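Local coordinates for protein adhesin (Streptococcus sanguinis SK1 = NCTC 7863, PDB 6VT2) that binds sialoglycans such as sialyl-T antigen through tandem Siglec-like modules of a serine-rich repeat surface adhesin, so probably attaching the bacterium to its host, at residues Pro126-Thr139 and Tyr184-Val198. Numbering follows the deposited sequence.
Sequences PQTEKYTPQVPTLT and YPDGSTDTIAAAQTV. With CA (calcium ion), chain I.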
loop_
_atom_site.group_PDB
_atom_site.type_symbol
_atom_site.label_atom_id
_atom_site.label_comp_id
_atom_site.label_asym_id
_atom_site.label_seq_id
_atom_site.Cartn_x
_atom_site.Cartn_y
_atom_site.Cartn_z
ATOM N N PRO A 126 18.839 -24.713 17.255
ATOM C CA PRO A 126 17.400 -24.468 17.155
ATOM C C PRO A 126 17.077 -23.540 16.002
ATOM O O PRO A 126 17.883 -22.702 15.597
ATOM C CB PRO A 126 17.050 -23.845 18.511
ATOM C CG PRO A 126 18.304 -23.001 18.800
ATOM C CD PRO A 126 19.490 -23.938 18.312
ATOM N N GLN A 127 15.850 -23.673 15.497
ATOM C CA GLN A 127 15.448 -22.844 14.365
ATOM C C GLN A 127 15.521 -21.351 14.659
ATOM O O GLN A 127 15.822 -20.551 13.763
ATOM C CB GLN A 127 14.042 -23.207 13.915
ATOM C CG GLN A 127 14.068 -24.579 13.246
ATOM C CD GLN A 127 12.826 -24.948 12.514
ATOM O OE1 GLN A 127 12.040 -24.092 12.195
ATOM N NE2 GLN A 127 12.638 -26.245 12.246
ATOM N N THR A 128 15.315 -20.963 15.895
ATOM C CA THR A 128 15.351 -19.547 16.204
ATOM C C THR A 128 16.703 -18.924 15.942
ATOM O O THR A 128 16.770 -17.704 15.736
ATOM C CB THR A 128 14.928 -19.262 17.632
ATOM O OG1 THR A 128 14.718 -17.824 17.728
ATOM C CG2 THR A 128 15.921 -19.722 18.631
ATOM N N GLU A 129 17.772 -19.715 15.866
ATOM C CA GLU A 129 19.053 -19.109 15.524
ATOM C C GLU A 129 19.161 -18.793 14.046
ATOM O O GLU A 129 20.002 -17.983 13.639
ATOM C CB GLU A 129 20.183 -20.031 15.972
ATOM C CG GLU A 129 20.331 -19.993 17.461
ATOM C CD GLU A 129 21.511 -20.785 17.944
ATOM O OE1 GLU A 129 22.170 -21.454 17.120
ATOM O OE2 GLU A 129 21.771 -20.738 19.142
ATOM N N LYS A 130 18.364 -19.440 13.223
ATOM C CA LYS A 130 18.335 -19.144 11.804
ATOM C C LYS A 130 17.485 -17.921 11.486
ATOM O O LYS A 130 17.810 -17.171 10.579
ATOM C CB LYS A 130 17.844 -20.401 11.070
ATOM C CG LYS A 130 17.628 -20.230 9.649
ATOM C CD LYS A 130 17.256 -21.573 9.031
ATOM C CE LYS A 130 17.183 -21.421 7.496
ATOM N NZ LYS A 130 16.383 -22.523 6.888
ATOM N N TYR A 131 16.417 -17.677 12.228
ATOM C CA TYR A 131 15.417 -16.679 11.874
ATOM C C TYR A 131 15.486 -15.496 12.833
ATOM O O TYR A 131 15.572 -15.658 14.059
ATOM C CB TYR A 131 14.034 -17.333 11.878
ATOM C CG TYR A 131 13.932 -18.500 10.958
ATOM C CD1 TYR A 131 13.973 -18.320 9.569
ATOM C CD2 TYR A 131 13.834 -19.786 11.448
ATOM C CE1 TYR A 131 13.906 -19.405 8.698
ATOM C CE2 TYR A 131 13.772 -20.883 10.584
ATOM C CZ TYR A 131 13.769 -20.665 9.202
ATOM O OH TYR A 131 13.727 -21.746 8.348
ATOM N N THR A 132 15.522 -14.303 12.259
ATOM C CA THR A 132 15.521 -13.061 13.027
ATOM C C THR A 132 14.317 -12.254 12.546
ATOM O O THR A 132 14.344 -11.679 11.439
ATOM C CB THR A 132 16.815 -12.287 12.850
ATOM O OG1 THR A 132 17.921 -13.110 13.257
ATOM C CG2 THR A 132 16.800 -11.022 13.724
ATOM N N PRO A 133 13.242 -12.179 13.321
ATOM C CA PRO A 133 12.028 -11.515 12.823
ATOM C C PRO A 133 12.201 -10.014 12.752
ATOM O O PRO A 133 12.899 -9.404 13.568
ATOM C CB PRO A 133 10.948 -11.876 13.848
ATOM C CG PRO A 133 11.557 -12.908 14.771
ATOM C CD PRO A 133 13.078 -12.695 14.687
ATOM N N GLN A 134 11.525 -9.421 11.779
ATOM C CA GLN A 134 11.501 -7.974 11.646
ATOM C C GLN A 134 10.317 -7.418 12.422
ATOM O O GLN A 134 9.291 -8.082 12.597
ATOM C CB GLN A 134 11.413 -7.566 10.176
ATOM C CG GLN A 134 12.699 -7.856 9.389
ATOM C CD GLN A 134 13.469 -6.600 9.037
ATOM O OE1 GLN A 134 13.050 -5.481 9.360
ATOM N NE2 GLN A 134 14.597 -6.774 8.356
ATOM N N VAL A 135 10.490 -6.209 12.931
ATOM C CA VAL A 135 9.425 -5.557 13.680
ATOM C C VAL A 135 8.288 -5.200 12.729
ATOM O O VAL A 135 8.527 -4.895 11.547
ATOM C CB VAL A 135 9.929 -4.302 14.401
ATOM C CG1 VAL A 135 11.166 -4.588 15.216
ATOM C CG2 VAL A 135 10.206 -3.171 13.381
ATOM N N PRO A 136 7.047 -5.274 13.191
ATOM C CA PRO A 136 5.905 -4.891 12.356
ATOM C C PRO A 136 5.673 -3.385 12.385
ATOM O O PRO A 136 6.286 -2.631 13.139
ATOM C CB PRO A 136 4.733 -5.628 12.999
ATOM C CG PRO A 136 5.071 -5.503 14.486
ATOM C CD PRO A 136 6.643 -5.565 14.577
ATOM N N THR A 137 4.752 -2.948 11.538
ATOM C CA THR A 137 4.211 -1.613 11.722
ATOM C C THR A 137 3.513 -1.613 13.076
ATOM O O THR A 137 2.814 -2.576 13.403
ATOM C CB THR A 137 3.223 -1.258 10.610
ATOM O OG1 THR A 137 2.139 -2.194 10.564
ATOM C CG2 THR A 137 3.908 -1.272 9.231
ATOM N N LEU A 138 3.609 -0.498 13.785
ATOM C CA LEU A 138 2.972 -0.301 15.099
ATOM C C LEU A 138 1.453 -0.400 14.959
ATOM O O LEU A 138 0.892 0.087 13.997
ATOM C CB LEU A 138 3.343 1.057 15.676
ATOM C CG LEU A 138 4.616 1.051 16.499
ATOM C CD1 LEU A 138 5.010 2.432 16.978
ATOM C CD2 LEU A 138 4.453 0.113 17.690
ATOM N N THR A 139 0.817 -1.098 15.863
ATOM C CA THR A 139 -0.633 -1.132 15.904
ATOM C C THR A 139 -1.059 -0.168 16.992
ATOM O O THR A 139 -0.572 -0.261 18.117
ATOM C CB THR A 139 -1.161 -2.527 16.161
ATOM O OG1 THR A 139 -0.825 -3.365 15.044
ATOM C CG2 THR A 139 -2.616 -2.490 16.316
ATOM N N TYR A 184 8.680 -21.225 16.337
ATOM C CA TYR A 184 9.115 -21.918 15.137
ATOM C C TYR A 184 8.674 -23.339 15.286
ATOM O O TYR A 184 8.362 -23.894 16.262
ATOM C CB TYR A 184 10.615 -21.774 14.997
ATOM C CG TYR A 184 10.908 -20.344 14.789
ATOM C CD1 TYR A 184 10.345 -19.632 13.761
ATOM C CD2 TYR A 184 11.663 -19.706 15.720
ATOM C CE1 TYR A 184 10.560 -18.286 13.648
ATOM C CE2 TYR A 184 11.942 -18.378 15.579
ATOM C CZ TYR A 184 11.384 -17.661 14.555
ATOM O OH TYR A 184 11.637 -16.345 14.435
ATOM N N PRO A 185 8.634 -24.220 14.098
ATOM C CA PRO A 185 8.191 -25.629 14.106
ATOM C C PRO A 185 8.920 -26.526 15.079
ATOM O O PRO A 185 8.388 -27.539 15.525
ATOM C CB PRO A 185 8.444 -26.076 12.654
ATOM C CG PRO A 185 8.513 -24.862 11.853
ATOM C CD PRO A 185 8.919 -23.723 12.759
ATOM N N ASP A 186 10.132 -26.193 15.461
ATOM C CA ASP A 186 10.839 -26.978 16.456
ATOM C C ASP A 186 10.579 -26.561 17.885
ATOM O O ASP A 186 11.180 -27.115 18.795
ATOM C CB ASP A 186 12.348 -26.947 16.128
ATOM C CG ASP A 186 12.992 -25.659 16.456
ATOM O OD1 ASP A 186 12.272 -24.634 16.556
ATOM O OD2 ASP A 186 14.221 -25.634 16.643
ATOM N N GLY A 187 9.659 -25.639 18.099
ATOM C CA GLY A 187 9.345 -25.202 19.462
ATOM C C GLY A 187 10.247 -24.113 19.985
ATOM O O GLY A 187 9.970 -23.602 21.010
ATOM N N SER A 188 11.251 -23.700 19.227
ATOM C CA SER A 188 12.088 -22.563 19.637
ATOM C C SER A 188 11.290 -21.293 19.308
ATOM O O SER A 188 10.398 -21.319 18.532
ATOM C CB SER A 188 13.452 -22.600 19.033
ATOM O OG SER A 188 13.418 -22.398 17.672
ATOM N N THR A 189 11.642 -20.203 19.956
ATOM C CA THR A 189 10.821 -18.997 19.819
ATOM C C THR A 189 11.651 -17.740 19.581
ATOM O O THR A 189 12.828 -17.719 19.784
ATOM C CB THR A 189 9.985 -18.770 21.088
ATOM O OG1 THR A 189 10.865 -18.529 22.177
ATOM C CG2 THR A 189 9.081 -19.919 21.461
ATOM N N ASP A 190 10.970 -16.729 19.102
ATOM C CA ASP A 190 11.454 -15.358 19.121
ATOM C C ASP A 190 10.366 -14.556 19.816
ATOM O O ASP A 190 9.189 -14.928 19.774
ATOM C CB ASP A 190 11.730 -14.860 17.749
ATOM C CG ASP A 190 13.124 -15.145 17.303
ATOM O OD1 ASP A 190 14.055 -14.912 18.094
ATOM O OD2 ASP A 190 13.297 -15.546 16.150
ATOM N N THR A 191 10.765 -13.453 20.433
ATOM C CA THR A 191 9.835 -12.522 21.060
ATOM C C THR A 191 9.974 -11.145 20.433
ATOM O O THR A 191 11.087 -10.677 20.131
ATOM C CB THR A 191 10.115 -12.403 22.557
ATOM O OG1 THR A 191 9.958 -13.689 23.217
ATOM C CG2 THR A 191 9.177 -11.390 23.201
ATOM N N ILE A 192 8.842 -10.503 20.160
ATOM C CA ILE A 192 8.849 -9.103 19.759
ATOM C C ILE A 192 8.185 -8.325 20.881
ATOM O O ILE A 192 7.037 -8.605 21.227
ATOM C CB ILE A 192 8.131 -8.893 18.430
ATOM C CG1 ILE A 192 8.693 -9.798 17.341
ATOM C CG2 ILE A 192 8.321 -7.419 17.983
ATOM C CD1 ILE A 192 7.999 -9.592 16.036
ATOM N N ALA A 193 8.924 -7.391 21.482
ATOM C CA ALA A 193 8.459 -6.692 22.667
ATOM C C ALA A 193 7.313 -5.779 22.313
ATOM O O ALA A 193 7.238 -5.243 21.194
ATOM C CB ALA A 193 9.570 -5.856 23.282
ATOM N N ALA A 194 6.442 -5.620 23.306
ATOM C CA ALA A 194 5.257 -4.768 23.175
ATOM C C ALA A 194 5.595 -3.375 22.680
ATOM O O ALA A 194 4.844 -2.798 21.896
ATOM C CB ALA A 194 4.540 -4.676 24.509
ATOM N N ALA A 195 6.735 -2.834 23.086
ATOM C CA ALA A 195 7.124 -1.507 22.610
ATOM C C ALA A 195 7.262 -1.471 21.101
ATOM O O ALA A 195 7.087 -0.413 20.473
ATOM C CB ALA A 195 8.436 -1.087 23.286
ATOM N N GLN A 196 7.563 -2.608 20.480
ATOM C CA GLN A 196 7.695 -2.637 19.036
ATOM C C GLN A 196 6.436 -3.115 18.327
ATOM O O GLN A 196 6.451 -3.272 17.110
ATOM C CB GLN A 196 8.876 -3.537 18.640
ATOM C CG GLN A 196 10.213 -2.890 18.782
ATOM C CD GLN A 196 10.552 -2.533 20.191
ATOM O OE1 GLN A 196 10.689 -3.407 21.061
ATOM N NE2 GLN A 196 10.687 -1.233 20.448
ATOM N N THR A 197 5.338 -3.366 19.042
ATOM C CA THR A 197 4.144 -3.832 18.377
ATOM C C THR A 197 2.951 -2.915 18.555
ATOM O O THR A 197 2.126 -2.852 17.650
ATOM C CB THR A 197 3.759 -5.229 18.859
ATOM O OG1 THR A 197 3.437 -5.176 20.239
ATOM C CG2 THR A 197 4.961 -6.180 18.678
ATOM N N VAL A 198 2.789 -2.299 19.722
ATOM C CA VAL A 198 1.585 -1.524 19.982
ATOM C C VAL A 198 1.900 -0.227 20.717
ATOM O O VAL A 198 2.879 -0.110 21.457
ATOM C CB VAL A 198 0.558 -2.306 20.810
ATOM C CG1 VAL A 198 0.142 -3.542 20.116
ATOM C CG2 VAL A 198 1.177 -2.618 22.184
HETATM CA CA CA I . 15.779 -15.794 16.442
HETATM O O HOH W 1 17.949 -15.295 15.692
HETATM O O HOH W 2 1.682 -4.250 15.270
HETATM O O HOH W 3 17.178 -15.817 18.319
HETATM O O HOH W 4 16.139 -13.370 16.558
#
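Thr-128 and Asp-190 grip one calcium ion between them. Thr-128 gives O and OG1, Tyr-131 gives its O, Asp-190 chelates with both carboxylate oxygens, and three waters complete eight ligands. Thr-128 turns OG1 anti to its backbone N (chi1 -168°) and so toward the metal. OG1 also donates to Thr-189 O (2.8 Å), from above the carbonyl plane. The Tyr-184 ring fills the hollow under the turn 127-131. One edge meets Thr-128 OG1, and Tyr-131 CD2 lies over one face. The two tyrosine planes meet obliquely, 36° apart. Tyr-184 OH donates to the anti lone pair of Asp-190 OD2 (2.5 Å), a second-shell bond that steadies this ligand.

Beside Thr-128, the Gln-127 amide stacks on the Asp-186 carboxylate, the side chains sliding past each other in opposite directions. Gln-127 N donates almost straight to Asp-186 OD2 at 2.8 Å. Asp-186 OD1 takes Ser-188 N in an Asx turn and Ser-188 OG, which accepts from Thr-128 N (3.0 Å). Arg-18 salt-bridges Asp-186, and the backbone O of Arg-18 accepts from Gln-127 NE2.

Pro-133 CG and CD sit as a bump against Asp-190 OD2. Ile-192 rises between Pro-133 and Pro-136, CD1 toward Pro-133 CB (4.3 Å) and CG2 toward Pro-136 CD. Pro-136 CD also rests on Gln-196 O. Leu-138 CD2 reaches over the backbone of 196-198. Thr-139 N donates to Thr-197 O (2.8 Å), starting the parallel pairing of strands 139-141 and 198-200.

The calcium lies where strand 119-125 of the Siglec-like module gives way to the Rib domain. Segment 126-139 passes over the face of strand 189-192 that carries Asp-190 and Ile-192; that strand pairs antiparallel with strand 180-183. Helix 149-162 packs against Pro-136, Thr-139 and Val-198.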